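Local structure of hemolysin-related protein (Vibrio cholerae serotype O1, 6MLT) at residues 325-329 with 424-429; 299-303 with 357-361. The protein is a secreted biofilm matrix protein that binds calcium and sodium ions and probably attaches to carbohydrates through its beta-prism lectin domain. All blocks are in the same frame, centred on the assembly; numbering follows the deposited sequence.

Both contacts lie in the beta-prism lectin domain, far out from the middle of the chain, with their centres about 9 Å apart. Contact 1 joins the strand 326-330 of one sheet to the chain leading into strand 428-435 of a second; contact 2 joins strand 295-301, neighbour of 428-435 in that second sheet, to strand 352-359 of a third. Along the chain the segments alternate: 299-303, 325-329, 357-361, then 424-429. Probable backbone hydrogen bonds from Tyr-302 N to Asn-427 O and from Tyr-300 N to Val-429 O tie the two together. The second sheet thus meets both other faces of the prism here, away from the metal sites.

Contact 1: residues 325-329 with 424-429; sequences VVDAI and QQVNAV
Val-326 sets CG1 anti to its backbone N (chi1 178°), which points that methyl at Val-426 CG2, 3.9 Å away. Ile-329 reaches the same Val-426 methyl: its CG1 lies beside the backbone N and the chain runs on extended, bringing CD1 to 4.0 Å from Val-426 CG2 and 4.1 Å from Val-429 CG1. Ile-329 crosses both valines at about a right angle, and its tip bridges them. Met-410, Val-412, Val-370 and Met-373 pack around this cluster, which belongs to the apolar interior of a beta-prism, where residues from its three sheets converge. Beside the cluster the backbones are joined by one hydrogen bond, from Val-426 N to Val-326 O (2.9 Å, 162° at the hydrogen). Gln-425 CB lies 3.4 Å from that same Val-326 O, and Gln-425 CA makes a CA-H...O contact of 3.5 Å with Asp-327 O, so two successive carbonyls face the incoming chain. The rest of the Gln-425 side chain passes across Val-325, touching its CG2 methyl. Both segments carry a classic beta bulge: Asp-327 and Ala-328 face Arg-321 together, and Asn-427 and Ala-428 face Trp-413. Asp-327 turns its CB away from the 424-429 segment, although OD1 still comes to 4.0 Å from Gln-425 CB. A citrate ion, probably from the crystallisation liquor, lies close to this carboxylate and accepts a hydrogen bond from Val-325 N.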
ATOM      1  N   VAL A 325      21.030  36.891  18.182  1.00 18.88           N
ATOM      2  CA  VAL A 325      19.878  36.451  18.953  1.00 18.30           C
ATOM      3  C   VAL A 325      19.046  35.518  18.077  1.00 18.30           C
ATOM      4  O   VAL A 325      19.396  35.237  16.928  1.00 18.43           O
ATOM      5  CB  VAL A 325      19.037  37.635  19.477  1.00 21.15           C
ATOM      6  CG1 VAL A 325      19.893  38.515  20.395  1.00 23.80           C
ATOM      7  CG2 VAL A 325      18.443  38.457  18.328  1.00 22.92           C
ATOM      8  N   VAL A 326      17.958  35.004  18.642  1.00 18.24           N
ATOM      9  CA  VAL A 326      17.075  34.084  17.932  1.00 18.82           C
ATOM     10  C   VAL A 326      16.018  34.920  17.221  1.00 18.74           C
ATOM     11  O   VAL A 326      15.185  35.563  17.862  1.00 20.10           O
ATOM     12  CB  VAL A 326      16.439  33.064  18.886  1.00 19.10           C
ATOM     13  CG1 VAL A 326      15.492  32.154  18.132  1.00 20.38           C
ATOM     14  CG2 VAL A 326      17.510  32.236  19.570  1.00 22.09           C
ATOM     15  N   ASP A 327      16.043  34.905  15.891  1.00 21.07           N
ATOM     16  CA  ASP A 327      15.246  35.826  15.091  1.00 20.41           C
ATOM     17  C   ASP A 327      13.933  35.238  14.608  1.00 18.80           C
ATOM     18  O   ASP A 327      12.922  35.944  14.601  1.00 19.03           O
ATOM     19  CB  ASP A 327      16.066  36.305  13.894  1.00 23.08           C
ATOM     20  CG  ASP A 327      17.296  37.066  14.332  1.00 27.23           C
ATOM     21  OD1 ASP A 327      17.135  38.050  15.092  1.00 27.71           O
ATOM     22  OD2 ASP A 327      18.412  36.651  13.968  1.00 26.12           O
ATOM     23  N   ALA A 328      13.911  33.970  14.207  1.00 18.85           N
ATOM     24  CA  ALA A 328      12.678  33.390  13.701  1.00 20.11           C
ATOM     25  C   ALA A 328      12.744  31.876  13.807  1.00 21.62           C
ATOM     26  O   ALA A 328      13.822  31.278  13.761  1.00 18.73           O
ATOM     27  CB  ALA A 328      12.411  33.807  12.253  1.00 19.53           C
ATOM     28  N   ILE A 329      11.569  31.268  13.948  1.00 22.19           N
ATOM     29  CA  ILE A 329      11.435  29.823  14.073  1.00 19.88           C
ATOM     30  C   ILE A 329      10.273  29.384  13.198  1.00 20.03           C
ATOM     31  O   ILE A 329       9.220  30.028  13.188  1.00 21.03           O
ATOM     32  CB  ILE A 329      11.202  29.395  15.537  1.00 24.30           C
ATOM     33  CG1 ILE A 329      12.385  29.810  16.406  1.00 23.66           C
ATOM     34  CG2 ILE A 329      10.980  27.886  15.624  1.00 27.09           C
ATOM     35  CD1 ILE A 329      12.120  29.654  17.896  1.00 25.46           C
ATOM     36  N   GLN A 424      12.840  42.577  14.269  1.00 22.77           N
ATOM     37  CA  GLN A 424      11.958  41.708  15.033  1.00 22.54           C
ATOM     38  C   GLN A 424      12.683  40.405  15.355  1.00 23.22           C
ATOM     39  O   GLN A 424      13.582  39.977  14.628  1.00 23.42           O
ATOM     40  CB  GLN A 424      10.665  41.447  14.254  1.00 23.42           C
ATOM     41  CG  GLN A 424       9.792  42.688  14.105  1.00 24.16           C
ATOM     42  CD  GLN A 424       8.630  42.500  13.147  1.00 26.50           C
ATOM     43  OE1 GLN A 424       8.243  41.374  12.832  1.00 25.96           O
ATOM     44  NE2 GLN A 424       8.071  43.610  12.675  1.00 27.56           N
ATOM     45  N   GLN A 425      12.318  39.787  16.477  1.00 20.88           N
ATOM     46  CA  GLN A 425      12.972  38.551  16.892  1.00 19.28           C
ATOM     47  C   GLN A 425      11.978  37.692  17.660  1.00 20.63           C
ATOM     48  O   GLN A 425      10.819  38.071  17.853  1.00 20.76           O
ATOM     49  CB  GLN A 425      14.219  38.836  17.742  1.00 19.44           C
ATOM     50  CG  GLN A 425      13.929  39.453  19.108  1.00 20.17           C
ATOM     51  CD  GLN A 425      15.088  39.271  20.074  1.00 23.07           C
ATOM     52  OE1 GLN A 425      15.296  38.180  20.613  1.00 26.50           O
ATOM     53  NE2 GLN A 425      15.865  40.323  20.271  1.00 22.01           N
ATOM     54  N   VAL A 426      12.440  36.522  18.094  1.00 19.28           N
ATOM     55  CA  VAL A 426      11.649  35.670  18.974  1.00 18.93           C
ATOM     56  C   VAL A 426      11.736  36.227  20.389  1.00 19.46           C
ATOM     57  O   VAL A 426      12.825  36.310  20.971  1.00 20.93           O
ATOM     58  CB  VAL A 426      12.132  34.216  18.917  1.00 19.31           C
ATOM     59  CG1 VAL A 426      11.417  33.374  19.951  1.00 21.43           C
ATOM     60  CG2 VAL A 426      11.907  33.651  17.521  1.00 21.62           C
ATOM     61  N   ASN A 427      10.584  36.595  20.955  1.00 19.77           N
ATOM     62  CA  ASN A 427      10.555  37.195  22.279  1.00 19.88           C
ATOM     63  C   ASN A 427      10.203  36.207  23.384  1.00 18.70           C
ATOM     64  O   ASN A 427      10.578  36.442  24.542  1.00 19.85           O
ATOM     65  CB  ASN A 427       9.573  38.367  22.296  1.00 20.96           C
ATOM     66  CG  ASN A 427       9.963  39.458  21.305  1.00 21.09           C
ATOM     67  OD1 ASN A 427       9.371  39.586  20.232  1.00 21.32           O
ATOM     68  ND2 ASN A 427      10.982  40.234  21.656  1.00 20.15           N
ATOM     69  N   ALA A 428       9.507  35.118  23.065  1.00 22.34           N
ATOM     70  CA  ALA A 428       9.266  34.056  24.031  1.00 22.37           C
ATOM     71  C   ALA A 428       9.113  32.740  23.290  1.00 22.46           C
ATOM     72  O   ALA A 428       8.725  32.704  22.118  1.00 22.67           O
ATOM     73  CB  ALA A 428       8.026  34.325  24.888  1.00 25.10           C
ATOM     74  N   VAL A 429       9.392  31.644  24.001  1.00 22.13           N
ATOM     75  CA  VAL A 429       9.256  30.305  23.445  1.00 22.86           C
ATOM     76  C   VAL A 429       8.690  29.357  24.491  1.00 24.06           C
ATOM     77  O   VAL A 429       8.807  29.573  25.700  1.00 24.81           O
ATOM     78  CB  VAL A 429      10.593  29.738  22.915  1.00 27.09           C
ATOM     79  CG1 VAL A 429      11.091  30.551  21.750  1.00 32.55           C
ATOM     80  CG2 VAL A 429      11.633  29.696  24.031  1.00 25.47           C
TER

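Contact 2: residues 299-303 with 357-361; sequences VYGYT and VTYGK
Residues 300-302 and 357-360 run in nearly the same direction, 26° apart, with Gly-301 and Tyr-359 as the nearest pair at 5.6 Å between CA atoms. Strands 295-301 and 352-359, on which the segments lie, belong to different sheets, and side chains fill the space between them, without a hydrogen bond from one segment to the other. Gly-301 has backbone angles that suit glycine (phi positive), and its bare backbone lies close against the aromatic ring of Tyr-359. The Gly-301 N sits 3.8 Å above that ring plane, over its centre, and Gly-301 CA makes an off-centre CH-pi contact, 4.3 Å from the ring centroid. Tyr-359 takes this place with CG between its backbone N and carbonyl carbon (chi1 58°). Its ring also turns an edge toward the face of Tyr-302 in an offset edge-to-face pair, centroids 5.9 Å apart and planes at 72°. The Tyr-302 OH extends past the edge of Tyr-359 and stops 3.3 Å from Gly-360 CA, while Gly-360 N lies at the edge of the Tyr-302 ring, near its plane. On the inner side, Tyr-300 CB is 4.1 Å from both Val-357 CG1 and Tyr-359 CE1; the far end of the Tyr-300 side chain leads away, among Val-397, Tyr-399 and Phe-431. Tyr-302 also meets the ring of Tyr-368, and a glycerol, probably from the crystallisation liquor, lies nearby. The chain turns a corner at Gly-360. The tyrosines line the seam between two of the three four-stranded sheets of a beta-prism lectin fold.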
ATOM      1  N   VAL A 299       6.494  28.861  29.677  1.00 28.99           N
ATOM      2  CA  VAL A 299       6.810  29.901  28.702  1.00 25.23           C
ATOM      3  C   VAL A 299       8.069  30.618  29.161  1.00 23.80           C
ATOM      4  O   VAL A 299       8.151  31.076  30.307  1.00 25.04           O
ATOM      5  CB  VAL A 299       5.641  30.889  28.546  1.00 26.89           C
ATOM      6  CG1 VAL A 299       6.001  31.989  27.549  1.00 25.11           C
ATOM      7  CG2 VAL A 299       4.383  30.157  28.100  1.00 25.68           C
ATOM      8  N   TYR A 300       9.048  30.726  28.269  1.00 22.13           N
ATOM      9  CA  TYR A 300      10.312  31.395  28.562  1.00 23.21           C
ATOM     10  C   TYR A 300      10.424  32.656  27.715  1.00 24.64           C
ATOM     11  O   TYR A 300      10.444  32.580  26.482  1.00 26.08           O
ATOM     12  CB  TYR A 300      11.489  30.454  28.294  1.00 21.98           C
ATOM     13  CG  TYR A 300      11.319  29.099  28.939  1.00 23.76           C
ATOM     14  CD1 TYR A 300      11.363  28.955  30.321  1.00 24.36           C
ATOM     15  CD2 TYR A 300      11.095  27.966  28.167  1.00 26.63           C
ATOM     16  CE1 TYR A 300      11.195  27.719  30.917  1.00 26.35           C
ATOM     17  CE2 TYR A 300      10.929  26.727  28.753  1.00 28.27           C
ATOM     18  CZ  TYR A 300      10.981  26.612  30.128  1.00 28.41           C
ATOM     19  OH  TYR A 300      10.818  25.384  30.718  1.00 33.39           O
ATOM     20  N   GLY A 301      10.496  33.816  28.369  1.00 22.79           N
ATOM     21  CA  GLY A 301      10.687  35.072  27.670  1.00 22.82           C
ATOM     22  C   GLY A 301       9.558  36.052  27.945  1.00 26.84           C
ATOM     23  O   GLY A 301       8.986  36.080  29.042  1.00 25.93           O
ATOM     24  N   TYR A 302       9.239  36.853  26.931  1.00 25.63           N
ATOM     25  CA  TYR A 302       8.413  38.049  27.087  1.00 24.20           C
ATOM     26  C   TYR A 302       7.287  38.009  26.062  1.00 24.75           C
ATOM     27  O   TYR A 302       7.538  38.080  24.855  1.00 25.65           O
ATOM     28  CB  TYR A 302       9.281  39.298  26.925  1.00 23.19           C
ATOM     29  CG  TYR A 302      10.505  39.245  27.812  1.00 23.09           C
ATOM     30  CD1 TYR A 302      11.666  38.606  27.394  1.00 23.08           C
ATOM     31  CD2 TYR A 302      10.484  39.804  29.083  1.00 24.79           C
ATOM     32  CE1 TYR A 302      12.772  38.541  28.210  1.00 25.53           C
ATOM     33  CE2 TYR A 302      11.582  39.739  29.908  1.00 29.92           C
ATOM     34  CZ  TYR A 302      12.725  39.106  29.470  1.00 29.30           C
ATOM     35  OH  TYR A 302      13.823  39.045  30.291  1.00 29.38           O
ATOM     36  N   THR A 303       6.049  37.897  26.545  1.00 23.13           N
ATOM     37  CA  THR A 303       4.884  37.693  25.692  1.00 25.38           C
ATOM     38  C   THR A 303       4.116  38.976  25.405  1.00 27.77           C
ATOM     39  O   THR A 303       3.162  38.941  24.618  1.00 30.46           O
ATOM     40  CB  THR A 303       3.923  36.687  26.342  1.00 28.04           C
ATOM     41  OG1 THR A 303       3.564  37.156  27.648  1.00 32.39           O
ATOM     42  CG2 THR A 303       4.569  35.308  26.457  1.00 29.44           C
ATOM     43  N   VAL A 357      17.502  27.735  27.492  1.00 21.18           N
ATOM     44  CA  VAL A 357      17.009  28.977  26.907  1.00 20.40           C
ATOM     45  C   VAL A 357      17.550  30.137  27.723  1.00 19.32           C
ATOM     46  O   VAL A 357      17.369  30.178  28.948  1.00 20.13           O
ATOM     47  CB  VAL A 357      15.473  29.021  26.869  1.00 23.12           C
ATOM     48  CG1 VAL A 357      14.988  30.329  26.230  1.00 23.55           C
ATOM     49  CG2 VAL A 357      14.934  27.829  26.121  1.00 24.74           C
ATOM     50  N   THR A 358      18.204  31.075  27.046  1.00 17.17           N
ATOM     51  CA  THR A 358      18.678  32.313  27.649  1.00 17.13           C
ATOM     52  C   THR A 358      17.825  33.448  27.106  1.00 18.57           C
ATOM     53  O   THR A 358      17.768  33.658  25.888  1.00 19.12           O
ATOM     54  CB  THR A 358      20.156  32.549  27.342  1.00 18.39           C
ATOM     55  OG1 THR A 358      20.931  31.464  27.864  1.00 20.59           O
ATOM     56  CG2 THR A 358      20.643  33.855  27.974  1.00 19.86           C
ATOM     57  N   TYR A 359      17.146  34.159  28.000  1.00 18.19           N
ATOM     58  CA  TYR A 359      16.295  35.273  27.614  1.00 17.35           C
ATOM     59  C   TYR A 359      16.589  36.468  28.509  1.00 19.23           C
ATOM     60  O   TYR A 359      16.969  36.318  29.676  1.00 17.77           O
ATOM     61  CB  TYR A 359      14.799  34.900  27.688  1.00 17.54           C
ATOM     62  CG  TYR A 359      14.324  34.435  29.041  1.00 19.89           C
ATOM     63  CD1 TYR A 359      14.411  33.098  29.411  1.00 20.41           C
ATOM     64  CD2 TYR A 359      13.778  35.332  29.946  1.00 23.78           C
ATOM     65  CE1 TYR A 359      13.969  32.669  30.654  1.00 24.34           C
ATOM     66  CE2 TYR A 359      13.336  34.913  31.192  1.00 28.11           C
ATOM     67  CZ  TYR A 359      13.434  33.583  31.536  1.00 29.50           C
ATOM     68  OH  TYR A 359      12.992  33.170  32.768  1.00 33.68           O
ATOM     69  N   GLY A 360      16.419  37.657  27.945  1.00 19.42           N
ATOM     70  CA  GLY A 360      16.682  38.868  28.693  1.00 19.75           C
ATOM     71  C   GLY A 360      16.785  40.066  27.771  1.00 21.68           C
ATOM     72  O   GLY A 360      16.241  40.066  26.663  1.00 19.04           O
ATOM     73  N   LYS A 361      17.494  41.082  28.247  1.00 20.52           N
ATOM     74  CA  LYS A 361      17.610  42.345  27.533  1.00 22.76           C
ATOM     75  C   LYS A 361      18.756  42.269  26.533  1.00 23.29           C
ATOM     76  O   LYS A 361      19.908  42.029  26.910  1.00 22.01           O
ATOM     77  CB  LYS A 361      17.826  43.498  28.505  1.00 24.20           C
ATOM     78  CG  LYS A 361      17.748  44.865  27.857  1.00 30.42           C
ATOM     79  CD  LYS A 361      17.891  45.959  28.905  1.00 41.73           C
ATOM     80  CE  LYS A 361      17.065  47.181  28.565  1.00 55.79           C
ATOM     81  NZ  LYS A 361      16.908  48.078  29.746  1.00 65.34           N
TER